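Putative S-adenosylmethionine-dependent methyltransferase (Bacteroides thetaiotaomicron, PDB 1WYZ) is a putative member of the RsmI-like methyltransferases and would be expected to transfer a methyl group from S-adenosylmethionine to its substrate. Local coordinates at the interface of chains A and B. Residues are numbered along the deposited sequence; one frame, centred on the assembly and turned at random. Chains: chain A/B, putative S-adenosylmethionine-dependent methyltransferase.

The interface of chains A and B. Residues chain A 204, 206, 208; chain B 114-117.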
ATOM      1  N   GLU A 204       0.062  14.377  11.543  1.00 91.46           N
ATOM      2  CA  GLU A 204      -0.907  15.275  12.179  1.00 96.07           C
ATOM      3  C   GLU A 204      -0.822  16.769  11.850  1.00 96.81           C
ATOM      4  O   GLU A 204      -1.579  17.575  12.388  1.00 97.19           O
ATOM      5  CB  GLU A 204      -0.942  15.053  13.694  1.00 75.22           C
ATOM      6  CG  GLU A 204      -1.670  13.760  14.058  1.00 81.20           C
ATOM      7  CD  GLU A 204      -2.895  13.515  13.170  1.00 83.89           C
ATOM      8  OE1 GLU A 204      -3.861  14.310  13.245  1.00 85.27           O
ATOM      9  OE2 GLU A 204      -2.888  12.529  12.399  1.00 83.75           O
ATOM     10  N   GLU A 206      -0.894  16.934   9.079  1.00 42.29           N
ATOM     11  CA  GLU A 206      -1.603  16.305   7.978  1.00 37.96           C
ATOM     12  C   GLU A 206      -2.662  17.135   7.284  1.00 33.71           C
ATOM     13  O   GLU A 206      -3.399  17.880   7.901  1.00 33.81           O
ATOM     14  CB  GLU A 206      -2.240  15.002   8.481  1.00 48.57           C
ATOM     15  CG  GLU A 206      -3.126  14.280   7.457  1.00 52.29           C
ATOM     16  CD  GLU A 206      -3.814  13.030   8.014  1.00 52.70           C
ATOM     17  OE1 GLU A 206      -3.135  11.993   8.215  1.00 50.94           O
ATOM     18  OE2 GLU A 206      -5.042  13.100   8.251  1.00 52.70           O
ATOM     19  N   ILE A 208      -5.265  16.259   3.908  1.00 27.06           N
ATOM     20  CA  ILE A 208      -5.685  15.332   2.861  1.00 27.23           C
ATOM     21  C   ILE A 208      -7.103  15.682   2.508  1.00 30.38           C
ATOM     22  O   ILE A 208      -8.048  15.308   3.203  1.00 29.82           O
ATOM     23  CB  ILE A 208      -5.693  13.876   3.308  1.00 18.19           C
ATOM     24  CG1 ILE A 208      -4.347  13.513   3.948  1.00 17.67           C
ATOM     25  CG2 ILE A 208      -6.023  12.989   2.093  1.00 16.44           C
ATOM     26  CD1 ILE A 208      -4.328  12.179   4.687  1.00 44.18           C
TER
ATOM     27  N   LYS B 114     -13.040  16.503   7.689  1.00 34.71           N
ATOM     28  CA  LYS B 114     -11.708  15.969   7.941  1.00 34.50           C
ATOM     29  C   LYS B 114     -11.679  14.442   7.914  1.00 37.49           C
ATOM     30  O   LYS B 114     -12.357  13.786   8.718  1.00 37.12           O
ATOM     31  CB  LYS B 114     -11.227  16.445   9.302  1.00 28.28           C
ATOM     32  CG  LYS B 114      -9.839  15.996   9.664  1.00 28.63           C
ATOM     33  CD  LYS B 114      -8.821  16.691   8.805  1.00 29.71           C
ATOM     34  CE  LYS B 114      -7.448  16.466   9.366  1.00 30.54           C
ATOM     35  NZ  LYS B 114      -7.410  16.924  10.777  1.00 32.63           N
ATOM     36  N   VAL B 115     -10.894  13.881   6.996  1.00 40.62           N
ATOM     37  CA  VAL B 115     -10.771  12.435   6.884  1.00 41.66           C
ATOM     38  C   VAL B 115      -9.360  12.122   7.324  1.00 42.20           C
ATOM     39  O   VAL B 115      -8.413  12.802   6.933  1.00 44.50           O
ATOM     40  CB  VAL B 115     -10.932  11.931   5.429  1.00 39.70           C
ATOM     41  CG1 VAL B 115     -11.153  10.428   5.429  1.00 39.73           C
ATOM     42  CG2 VAL B 115     -12.071  12.655   4.739  1.00 40.57           C
ATOM     43  N   ILE B 116      -9.220  11.089   8.134  1.00 39.86           N
ATOM     44  CA  ILE B 116      -7.921  10.695   8.629  1.00 40.07           C
ATOM     45  C   ILE B 116      -7.773   9.176   8.498  1.00 39.56           C
ATOM     46  O   ILE B 116      -8.541   8.408   9.082  1.00 39.30           O
ATOM     47  CB  ILE B 116      -7.782  11.136  10.103  1.00 54.29           C
ATOM     48  CG1 ILE B 116      -6.602  10.434  10.761  1.00 53.56           C
ATOM     49  CG2 ILE B 116      -9.078  10.854  10.833  1.00 57.69           C
ATOM     50  CD1 ILE B 116      -5.229  10.946  10.332  1.00 53.09           C
ATOM     51  N   PRO B 117      -6.794   8.726   7.704  1.00 36.16           N
ATOM     52  CA  PRO B 117      -6.590   7.286   7.528  1.00 34.67           C
ATOM     53  C   PRO B 117      -5.604   6.670   8.518  1.00 33.72           C
ATOM     54  O   PRO B 117      -4.482   7.164   8.656  1.00 33.48           O
ATOM     55  CB  PRO B 117      -6.072   7.196   6.098  1.00 32.95           C
ATOM     56  CG  PRO B 117      -5.171   8.415   6.040  1.00 33.08           C
ATOM     57  CD  PRO B 117      -6.039   9.490   6.691  1.00 33.70           C
TER
HETATM   58  O   HOH W   1      -8.952  15.307   5.611  1.00 38.77           O
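A loop of chain A carrying A:Glu204 and A:Glu206, with the start of strand 207-212 at A:Ile208, lies against the short strand 115-117 of chain B and B:Lys114 just before it. A:Glu206 stands between the two backbones: its CG is anti to the backbone N (chi1 175°) and the chain stays extended beyond, which carries the carboxylate up to B:Ile116. The two side chains cross at about a right angle, and the CD1 methyl of B:Ile116 rests against the carboxylate carbon CD of A:Glu206. The same carboxylate has OE2 3.6 Å from the carbonyl O of B:Val115, a pairing that, if the acid is ionised, is unlikely to bring attraction, while the side-chain amine NZ of B:Lys114 lies 5.2 Å from that OE2. A lysine here may act as a distant countercharge to A:Glu206 and to the poorly ordered A:Glu204, without a salt bridge. An alanine in place of A:Glu206 would probably leave a gap beside B:Ile116 CD1 and take away one of the acids near B:Lys114. Further along, A:Ile208 and B:Pro117 meet tip to tip, CD1 of the isoleucine 3.8 Å from CD of the proline ring, a small apolar contact suited to a branched chain and a rigid ring. Polar linkage comes through water 1, which lies 2.6 Å from the carbonyl O of A:Ile208. On the other chain it takes the N-H of B:Val115 (2.8 Å from N to the water, 159° at the hydrogen) and also reaches that residue's carbonyl O, so the bridge depends on backbone rather than residue type. With its two-fold twin, this modest, water-mediated patch would help join the two copies in the deposited dimer, which may be the biological one.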